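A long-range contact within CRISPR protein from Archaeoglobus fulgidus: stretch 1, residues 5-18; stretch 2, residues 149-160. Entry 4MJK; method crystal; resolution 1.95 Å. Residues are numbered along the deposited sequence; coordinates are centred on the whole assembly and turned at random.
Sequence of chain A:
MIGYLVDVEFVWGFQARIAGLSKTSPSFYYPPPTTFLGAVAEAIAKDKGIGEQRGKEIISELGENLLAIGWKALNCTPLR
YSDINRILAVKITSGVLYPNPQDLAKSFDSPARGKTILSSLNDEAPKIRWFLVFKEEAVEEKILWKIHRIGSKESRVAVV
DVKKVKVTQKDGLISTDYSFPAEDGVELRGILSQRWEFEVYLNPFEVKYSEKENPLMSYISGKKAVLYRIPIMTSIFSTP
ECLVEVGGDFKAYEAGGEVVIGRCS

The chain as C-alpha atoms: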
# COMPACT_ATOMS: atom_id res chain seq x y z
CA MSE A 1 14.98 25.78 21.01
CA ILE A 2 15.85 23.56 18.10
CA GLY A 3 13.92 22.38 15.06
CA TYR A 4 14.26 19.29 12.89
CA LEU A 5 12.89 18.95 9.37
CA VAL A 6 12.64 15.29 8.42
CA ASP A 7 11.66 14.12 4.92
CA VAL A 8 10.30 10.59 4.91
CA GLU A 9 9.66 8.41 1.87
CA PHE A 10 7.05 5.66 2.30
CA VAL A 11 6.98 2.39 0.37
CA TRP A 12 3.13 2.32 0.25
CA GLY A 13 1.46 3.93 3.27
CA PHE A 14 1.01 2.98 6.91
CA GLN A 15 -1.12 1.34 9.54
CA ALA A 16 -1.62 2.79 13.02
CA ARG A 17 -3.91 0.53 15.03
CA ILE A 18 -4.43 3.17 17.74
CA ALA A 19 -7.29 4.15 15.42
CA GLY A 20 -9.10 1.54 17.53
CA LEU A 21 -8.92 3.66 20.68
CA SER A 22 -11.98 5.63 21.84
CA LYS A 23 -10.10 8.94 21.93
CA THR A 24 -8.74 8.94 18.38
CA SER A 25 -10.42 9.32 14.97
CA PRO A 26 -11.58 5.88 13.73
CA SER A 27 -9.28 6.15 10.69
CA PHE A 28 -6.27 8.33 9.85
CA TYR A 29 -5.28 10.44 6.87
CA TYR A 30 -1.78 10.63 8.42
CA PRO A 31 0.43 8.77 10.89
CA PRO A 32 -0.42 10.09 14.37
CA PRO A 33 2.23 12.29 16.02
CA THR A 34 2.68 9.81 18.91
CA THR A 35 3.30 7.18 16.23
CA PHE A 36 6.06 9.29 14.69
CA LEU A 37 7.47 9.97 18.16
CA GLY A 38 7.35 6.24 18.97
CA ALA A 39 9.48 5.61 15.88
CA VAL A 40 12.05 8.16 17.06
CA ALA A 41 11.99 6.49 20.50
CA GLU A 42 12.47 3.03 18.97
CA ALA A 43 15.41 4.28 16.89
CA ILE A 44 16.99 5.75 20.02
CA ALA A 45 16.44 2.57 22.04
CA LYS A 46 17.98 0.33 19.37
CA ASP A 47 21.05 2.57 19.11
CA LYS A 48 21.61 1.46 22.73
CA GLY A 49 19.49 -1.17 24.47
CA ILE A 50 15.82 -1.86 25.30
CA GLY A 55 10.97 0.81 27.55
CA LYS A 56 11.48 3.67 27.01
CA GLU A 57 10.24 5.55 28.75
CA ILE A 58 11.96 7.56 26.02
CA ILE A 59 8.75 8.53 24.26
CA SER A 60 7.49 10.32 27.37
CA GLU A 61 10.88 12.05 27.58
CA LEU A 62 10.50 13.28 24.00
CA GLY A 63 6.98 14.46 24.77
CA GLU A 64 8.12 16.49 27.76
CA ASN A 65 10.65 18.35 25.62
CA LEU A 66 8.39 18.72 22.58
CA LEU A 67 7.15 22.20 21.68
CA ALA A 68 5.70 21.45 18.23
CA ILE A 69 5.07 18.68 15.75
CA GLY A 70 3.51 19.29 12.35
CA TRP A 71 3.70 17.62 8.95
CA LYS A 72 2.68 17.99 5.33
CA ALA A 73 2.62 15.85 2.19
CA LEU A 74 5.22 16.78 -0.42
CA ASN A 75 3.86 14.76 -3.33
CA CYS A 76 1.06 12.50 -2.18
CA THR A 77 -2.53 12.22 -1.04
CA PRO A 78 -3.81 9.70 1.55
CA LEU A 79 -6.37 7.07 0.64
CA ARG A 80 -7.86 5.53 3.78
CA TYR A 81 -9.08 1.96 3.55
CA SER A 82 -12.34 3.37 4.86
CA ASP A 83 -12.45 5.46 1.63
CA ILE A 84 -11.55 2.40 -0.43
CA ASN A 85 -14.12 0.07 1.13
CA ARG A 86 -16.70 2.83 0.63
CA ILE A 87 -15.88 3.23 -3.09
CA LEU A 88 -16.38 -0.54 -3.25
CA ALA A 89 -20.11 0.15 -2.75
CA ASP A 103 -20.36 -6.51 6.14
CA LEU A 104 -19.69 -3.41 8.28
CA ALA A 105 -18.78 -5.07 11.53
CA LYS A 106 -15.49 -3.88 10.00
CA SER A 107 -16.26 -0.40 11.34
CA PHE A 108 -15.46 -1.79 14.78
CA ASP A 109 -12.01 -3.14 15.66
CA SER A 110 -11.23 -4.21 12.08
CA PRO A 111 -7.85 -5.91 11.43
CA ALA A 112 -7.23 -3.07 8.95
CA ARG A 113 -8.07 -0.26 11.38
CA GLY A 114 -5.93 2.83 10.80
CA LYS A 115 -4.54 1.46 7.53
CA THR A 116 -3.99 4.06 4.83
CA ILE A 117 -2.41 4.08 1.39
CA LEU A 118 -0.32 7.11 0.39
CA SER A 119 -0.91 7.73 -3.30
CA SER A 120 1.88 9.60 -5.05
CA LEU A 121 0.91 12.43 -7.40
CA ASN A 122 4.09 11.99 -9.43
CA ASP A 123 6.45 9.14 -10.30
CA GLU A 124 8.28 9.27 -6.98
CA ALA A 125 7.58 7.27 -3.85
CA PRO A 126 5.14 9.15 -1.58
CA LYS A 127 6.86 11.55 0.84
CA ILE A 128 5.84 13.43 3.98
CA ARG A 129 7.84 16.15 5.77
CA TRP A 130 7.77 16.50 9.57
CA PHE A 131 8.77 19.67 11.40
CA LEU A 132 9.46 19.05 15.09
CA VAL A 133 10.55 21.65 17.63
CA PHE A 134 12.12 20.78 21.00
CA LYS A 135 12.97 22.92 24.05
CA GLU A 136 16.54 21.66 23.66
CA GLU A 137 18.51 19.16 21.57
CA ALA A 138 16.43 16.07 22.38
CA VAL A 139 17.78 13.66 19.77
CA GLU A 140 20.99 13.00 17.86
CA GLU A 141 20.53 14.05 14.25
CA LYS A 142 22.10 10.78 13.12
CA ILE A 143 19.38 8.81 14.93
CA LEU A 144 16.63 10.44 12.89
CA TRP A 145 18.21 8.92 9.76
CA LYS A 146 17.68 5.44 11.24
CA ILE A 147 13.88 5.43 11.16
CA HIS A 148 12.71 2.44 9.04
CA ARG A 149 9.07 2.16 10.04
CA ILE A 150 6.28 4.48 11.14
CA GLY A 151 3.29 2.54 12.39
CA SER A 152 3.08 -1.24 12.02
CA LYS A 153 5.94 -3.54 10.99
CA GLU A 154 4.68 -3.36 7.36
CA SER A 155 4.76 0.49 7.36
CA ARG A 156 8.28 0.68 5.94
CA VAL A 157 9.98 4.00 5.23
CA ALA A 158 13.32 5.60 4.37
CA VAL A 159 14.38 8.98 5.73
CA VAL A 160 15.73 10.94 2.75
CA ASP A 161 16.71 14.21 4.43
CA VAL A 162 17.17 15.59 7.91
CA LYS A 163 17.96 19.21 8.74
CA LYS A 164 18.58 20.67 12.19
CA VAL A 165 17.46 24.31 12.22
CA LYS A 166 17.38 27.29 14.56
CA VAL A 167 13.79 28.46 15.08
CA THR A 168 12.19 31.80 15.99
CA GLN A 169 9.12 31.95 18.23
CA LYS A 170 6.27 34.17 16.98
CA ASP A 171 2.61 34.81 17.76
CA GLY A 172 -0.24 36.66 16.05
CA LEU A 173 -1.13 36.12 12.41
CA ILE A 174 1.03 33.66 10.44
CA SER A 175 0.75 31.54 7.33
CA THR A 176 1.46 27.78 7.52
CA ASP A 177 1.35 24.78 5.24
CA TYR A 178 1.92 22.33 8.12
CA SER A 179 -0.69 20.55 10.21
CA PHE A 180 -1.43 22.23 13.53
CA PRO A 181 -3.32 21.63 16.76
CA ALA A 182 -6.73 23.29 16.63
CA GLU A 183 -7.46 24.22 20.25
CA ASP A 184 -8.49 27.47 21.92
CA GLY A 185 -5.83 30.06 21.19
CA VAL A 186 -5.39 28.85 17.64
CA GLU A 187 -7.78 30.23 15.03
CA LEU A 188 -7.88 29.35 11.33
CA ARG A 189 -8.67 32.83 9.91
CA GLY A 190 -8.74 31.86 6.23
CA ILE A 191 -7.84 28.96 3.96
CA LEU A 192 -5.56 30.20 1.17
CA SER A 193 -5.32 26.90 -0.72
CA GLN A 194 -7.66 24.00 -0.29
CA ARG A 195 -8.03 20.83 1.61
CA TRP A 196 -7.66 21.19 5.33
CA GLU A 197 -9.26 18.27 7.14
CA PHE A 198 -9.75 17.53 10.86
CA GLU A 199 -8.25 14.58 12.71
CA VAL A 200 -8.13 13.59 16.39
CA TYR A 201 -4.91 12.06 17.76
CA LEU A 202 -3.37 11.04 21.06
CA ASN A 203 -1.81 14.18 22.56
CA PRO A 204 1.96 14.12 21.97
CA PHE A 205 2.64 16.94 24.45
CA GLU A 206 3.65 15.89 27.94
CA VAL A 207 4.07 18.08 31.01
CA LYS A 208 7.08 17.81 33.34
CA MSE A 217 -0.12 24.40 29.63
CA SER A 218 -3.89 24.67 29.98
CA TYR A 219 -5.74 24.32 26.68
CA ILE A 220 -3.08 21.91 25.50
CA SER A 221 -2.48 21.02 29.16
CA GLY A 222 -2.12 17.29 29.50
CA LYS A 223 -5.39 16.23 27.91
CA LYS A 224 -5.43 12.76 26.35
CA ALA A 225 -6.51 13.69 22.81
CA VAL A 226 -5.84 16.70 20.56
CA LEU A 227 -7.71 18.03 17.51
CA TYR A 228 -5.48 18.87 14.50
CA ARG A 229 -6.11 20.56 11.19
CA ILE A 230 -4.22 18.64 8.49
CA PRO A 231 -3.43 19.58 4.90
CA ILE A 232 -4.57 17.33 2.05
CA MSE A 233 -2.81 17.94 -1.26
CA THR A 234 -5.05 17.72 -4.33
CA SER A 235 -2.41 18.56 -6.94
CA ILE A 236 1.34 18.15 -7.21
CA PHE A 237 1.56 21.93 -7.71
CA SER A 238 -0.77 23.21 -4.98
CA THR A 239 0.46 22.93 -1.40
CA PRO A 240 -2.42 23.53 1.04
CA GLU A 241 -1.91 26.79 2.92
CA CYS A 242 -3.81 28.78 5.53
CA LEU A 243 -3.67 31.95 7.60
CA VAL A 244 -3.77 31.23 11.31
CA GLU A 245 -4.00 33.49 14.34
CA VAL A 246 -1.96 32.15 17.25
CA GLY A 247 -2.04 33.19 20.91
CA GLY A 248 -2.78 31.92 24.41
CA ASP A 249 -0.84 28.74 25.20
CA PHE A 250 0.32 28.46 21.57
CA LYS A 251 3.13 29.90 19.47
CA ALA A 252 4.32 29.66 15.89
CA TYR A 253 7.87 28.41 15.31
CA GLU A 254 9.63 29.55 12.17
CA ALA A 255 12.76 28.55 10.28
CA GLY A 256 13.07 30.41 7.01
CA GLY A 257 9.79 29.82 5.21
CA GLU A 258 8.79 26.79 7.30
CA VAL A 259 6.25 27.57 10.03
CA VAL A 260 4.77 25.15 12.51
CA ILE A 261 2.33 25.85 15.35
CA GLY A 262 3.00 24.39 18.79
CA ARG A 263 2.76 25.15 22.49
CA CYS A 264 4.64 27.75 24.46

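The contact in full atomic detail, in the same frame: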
# COMPACT_ATOMS: atom_id res chain seq x y z
N LEU A 5 13.70 19.25 10.55
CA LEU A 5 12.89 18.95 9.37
C LEU A 5 13.30 17.58 8.84
O LEU A 5 14.47 17.36 8.49
CB LEU A 5 13.14 19.99 8.29
CG LEU A 5 12.77 21.41 8.69
CD1 LEU A 5 13.37 22.36 7.68
CD2 LEU A 5 11.25 21.57 8.77
N VAL A 6 12.35 16.66 8.81
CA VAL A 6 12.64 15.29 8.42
C VAL A 6 11.75 14.88 7.25
O VAL A 6 10.52 14.86 7.37
CB VAL A 6 12.39 14.34 9.59
CG1 VAL A 6 12.89 12.92 9.25
CG2 VAL A 6 13.07 14.87 10.88
N ASP A 7 12.38 14.58 6.11
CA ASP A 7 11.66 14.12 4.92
C ASP A 7 11.65 12.59 4.89
O ASP A 7 12.70 11.93 4.93
CB ASP A 7 12.32 14.66 3.64
CG ASP A 7 12.03 16.15 3.41
OD1 ASP A 7 11.35 16.78 4.25
OD2 ASP A 7 12.50 16.68 2.38
N VAL A 8 10.45 12.03 4.80
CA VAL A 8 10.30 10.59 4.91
C VAL A 8 9.59 10.05 3.67
O VAL A 8 8.52 10.52 3.29
CB VAL A 8 9.50 10.20 6.17
CG1 VAL A 8 9.38 8.68 6.27
CG2 VAL A 8 10.17 10.75 7.42
N GLU A 9 10.23 9.08 3.02
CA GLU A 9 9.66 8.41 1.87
C GLU A 9 9.02 7.10 2.31
O GLU A 9 9.64 6.31 3.01
CB GLU A 9 10.79 8.16 0.86
CG GLU A 9 10.41 7.39 -0.37
CD GLU A 9 11.63 7.17 -1.27
OE1 GLU A 9 12.03 6.00 -1.43
OE2 GLU A 9 12.18 8.17 -1.78
N PHE A 10 7.77 6.87 1.90
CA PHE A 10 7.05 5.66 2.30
C PHE A 10 7.05 4.69 1.13
O PHE A 10 6.97 5.12 -0.02
CB PHE A 10 5.58 5.98 2.69
CG PHE A 10 5.43 6.67 4.03
CD1 PHE A 10 5.87 7.98 4.20
CD2 PHE A 10 4.88 6.01 5.12
CE1 PHE A 10 5.75 8.61 5.42
CE2 PHE A 10 4.76 6.62 6.35
CZ PHE A 10 5.20 7.94 6.50
N VAL A 11 7.15 3.40 1.41
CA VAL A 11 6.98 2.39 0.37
C VAL A 11 5.55 2.41 -0.18
O VAL A 11 5.37 2.42 -1.40
CB VAL A 11 7.33 0.97 0.91
CG1 VAL A 11 7.03 -0.13 -0.14
CG2 VAL A 11 8.80 0.92 1.35
N TRP A 12 4.54 2.43 0.70
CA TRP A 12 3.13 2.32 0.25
C TRP A 12 2.11 3.10 1.08
O TRP A 12 1.02 3.39 0.60
CB TRP A 12 2.68 0.85 0.25
CG TRP A 12 2.70 0.25 1.63
CD1 TRP A 12 3.74 -0.40 2.24
CD2 TRP A 12 1.63 0.28 2.60
NE1 TRP A 12 3.38 -0.78 3.51
CE2 TRP A 12 2.09 -0.38 3.75
CE3 TRP A 12 0.33 0.79 2.58
CZ2 TRP A 12 1.30 -0.53 4.90
CZ3 TRP A 12 -0.46 0.64 3.72
CH2 TRP A 12 0.03 -0.02 4.86
N GLY A 13 2.45 3.42 2.33
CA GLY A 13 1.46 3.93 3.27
C GLY A 13 1.78 3.45 4.67
O GLY A 13 2.92 3.14 4.96
N PHE A 14 0.76 3.35 5.53
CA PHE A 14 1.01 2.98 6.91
C PHE A 14 -0.23 2.39 7.56
O PHE A 14 -1.35 2.53 7.05
CB PHE A 14 1.42 4.21 7.72
CG PHE A 14 0.32 5.22 7.87
CD1 PHE A 14 -0.50 5.20 8.99
CD2 PHE A 14 0.07 6.15 6.87
CE1 PHE A 14 -1.53 6.11 9.12
CE2 PHE A 14 -0.96 7.07 7.00
CZ PHE A 14 -1.76 7.05 8.13
N GLN A 15 -0.02 1.71 8.68
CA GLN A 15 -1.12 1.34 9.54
C GLN A 15 -0.81 1.74 10.98
O GLN A 15 0.27 1.40 11.51
CB GLN A 15 -1.41 -0.16 9.44
CG GLN A 15 -2.52 -0.58 10.40
CD GLN A 15 -3.03 -1.98 10.12
OE1 GLN A 15 -2.30 -2.83 9.60
NE2 GLN A 15 -4.28 -2.23 10.46
N ALA A 16 -1.74 2.46 11.61
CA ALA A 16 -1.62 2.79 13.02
C ALA A 16 -2.87 2.30 13.76
O ALA A 16 -3.94 2.93 13.70
CB ALA A 16 -1.44 4.29 13.21
N ARG A 17 -2.73 1.17 14.44
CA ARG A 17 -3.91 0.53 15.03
C ARG A 17 -4.49 1.25 16.25
O ARG A 17 -5.56 0.89 16.74
CB ARG A 17 -3.64 -0.97 15.25
CG ARG A 17 -3.52 -1.71 13.91
CD ARG A 17 -3.15 -3.17 14.08
NE ARG A 17 -1.71 -3.31 14.25
CZ ARG A 17 -0.96 -4.12 13.51
NH1 ARG A 17 -1.53 -4.88 12.58
NH2 ARG A 17 0.35 -4.18 13.72
N ILE A 18 -3.82 2.31 16.72
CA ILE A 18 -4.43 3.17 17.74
C ILE A 18 -5.71 3.86 17.23
O ILE A 18 -6.42 4.49 18.00
CB ILE A 18 -3.46 4.22 18.36
CG1 ILE A 18 -2.82 5.11 17.27
CG2 ILE A 18 -2.39 3.52 19.20
CD1 ILE A 18 -1.92 6.24 17.86
N ARG A 149 10.50 2.37 10.07
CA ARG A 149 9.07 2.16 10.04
C ARG A 149 8.32 3.20 10.87
O ARG A 149 8.80 3.66 11.89
CB ARG A 149 8.70 0.75 10.49
CG ARG A 149 9.12 0.43 11.90
CD ARG A 149 7.92 0.08 12.72
NE ARG A 149 8.29 -0.60 13.95
CZ ARG A 149 7.43 -1.31 14.68
NH1 ARG A 149 6.17 -1.41 14.30
NH2 ARG A 149 7.85 -1.90 15.80
N ILE A 150 7.15 3.57 10.39
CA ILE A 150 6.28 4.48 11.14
C ILE A 150 4.90 3.86 11.16
O ILE A 150 4.20 3.84 10.15
CB ILE A 150 6.26 5.87 10.49
CG1 ILE A 150 7.66 6.49 10.55
CG2 ILE A 150 5.24 6.77 11.21
CD1 ILE A 150 7.83 7.76 9.73
N GLY A 151 4.51 3.32 12.31
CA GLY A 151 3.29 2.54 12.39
C GLY A 151 3.66 1.08 12.58
O GLY A 151 4.61 0.77 13.29
N SER A 152 2.90 0.21 11.92
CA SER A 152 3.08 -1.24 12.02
C SER A 152 4.38 -1.68 11.36
O SER A 152 4.99 -0.91 10.62
CB SER A 152 1.94 -1.94 11.28
OG SER A 152 2.09 -1.76 9.88
N LYS A 153 4.76 -2.93 11.60
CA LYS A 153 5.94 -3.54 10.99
C LYS A 153 5.98 -3.38 9.47
O LYS A 153 7.04 -3.18 8.91
CB LYS A 153 5.97 -5.05 11.31
CG LYS A 153 6.02 -5.40 12.78
CD LYS A 153 7.43 -5.31 13.34
CE LYS A 153 7.49 -5.79 14.79
NZ LYS A 153 8.81 -5.52 15.43
N GLU A 154 4.81 -3.47 8.83
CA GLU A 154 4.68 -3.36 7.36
C GLU A 154 4.83 -1.92 6.85
O GLU A 154 5.04 -1.70 5.66
CB GLU A 154 3.31 -3.94 6.91
CG GLU A 154 2.14 -2.91 6.96
CD GLU A 154 0.75 -3.51 7.28
OE1 GLU A 154 0.30 -4.43 6.54
OE2 GLU A 154 0.11 -3.05 8.28
N SER A 155 4.75 -0.93 7.74
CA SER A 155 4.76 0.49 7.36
C SER A 155 6.18 1.00 7.14
O SER A 155 6.64 1.89 7.85
CB SER A 155 4.05 1.34 8.42
OG SER A 155 2.75 0.84 8.71
N ARG A 156 6.86 0.44 6.15
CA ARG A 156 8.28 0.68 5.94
C ARG A 156 8.55 2.05 5.33
O ARG A 156 7.83 2.49 4.43
CB ARG A 156 8.86 -0.42 5.05
CG ARG A 156 8.77 -1.82 5.63
CD ARG A 156 9.74 -1.99 6.81
NE ARG A 156 11.11 -1.68 6.41
CZ ARG A 156 12.20 -1.91 7.15
NH1 ARG A 156 12.08 -2.45 8.36
NH2 ARG A 156 13.40 -1.59 6.69
N VAL A 157 9.58 2.72 5.81
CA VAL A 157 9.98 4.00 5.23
C VAL A 157 11.49 4.11 5.10
O VAL A 157 12.24 3.29 5.65
CB VAL A 157 9.48 5.21 6.07
CG1 VAL A 157 7.98 5.13 6.31
CG2 VAL A 157 10.23 5.28 7.40
N ALA A 158 11.93 5.13 4.36
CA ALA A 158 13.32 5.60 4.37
C ALA A 158 13.36 7.11 4.59
O ALA A 158 12.70 7.88 3.89
CB ALA A 158 14.02 5.24 3.04
N VAL A 159 14.15 7.55 5.56
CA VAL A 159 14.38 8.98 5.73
C VAL A 159 15.33 9.45 4.63
O VAL A 159 16.42 8.89 4.47
CB VAL A 159 15.00 9.28 7.11
CG1 VAL A 159 15.30 10.77 7.24
CG2 VAL A 159 14.06 8.80 8.24
N VAL A 160 14.93 10.47 3.89
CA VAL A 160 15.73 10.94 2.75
C VAL A 160 16.37 12.30 2.97
O VAL A 160 17.19 12.73 2.18
CB VAL A 160 14.95 10.93 1.41
CG1 VAL A 160 14.52 9.50 1.02
CG2 VAL A 160 13.75 11.89 1.46
O HOH W 1 5.08 2.15 3.69

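Strands 5-10 and 157-160 run antiparallel, their directions 145° apart and their axes 4.6 Å apart at closest approach. The register rests on paired backbone hydrogen bonds: Glu 9 N to Ala 158 O and Ala 158 N to Glu 9 O, both 2.9 Å. Val 160 N to Asp 7 O (2.9 Å, 165°) extends the ladder at one end, and Val 11 N to Arg 156 O (3.2 Å, 179°) at the other.

Side chains alternate accordingly. Val 8, Phe 10, Val 157 and Val 159 share one face; Glu 9 and Ala 158 share the other. Phe 10 adopts m (chi1 -74°, chi2 69°), which presents a ring face to Val 157: CG1 lies 3.6 Å from the ring centroid, 18° off the normal, a CH-pi contact. Val 157 is also m (chi1 -54°), which places its CG1 over the Phe 10 ring. Val 8, at t (chi1 -179°), sets its CG1 3.5 Å from Val 157 CB, and that same Val 8 CG1 meets Ile 150 CD1 at 3.9 Å.

Beyond the strands, Trp 12 is p (chi1 63°, chi2 -90°). Its CA-to-CB bond points sideways, but the indole reaches across so that NE1 donates to Glu 154 O (2.9 Å, 162°), near the ring plane. Water 1 links the backbones, accepting from Trp 12 N (3.1 Å) and donating to Gly 13 O (2.7 Å) and Arg 156 O (2.9 Å).

The type I turn 152-155 organises the remaining polar contacts. Ser 155, at m, places OG to accept from Gln 15 N (2.9 Å) and donate to Ser 152 OG (2.9 Å); Ser 152 OG, at p, donates in turn to Glu 154 OE2 (2.9 Å). Ser 152 N donates to Gln 15 O (2.9 Å, 138°). At Gly 151, phi/psi of 109/-141° calls for glycine, and an ideal CB would sit 2.6 Å from Gln 15 O.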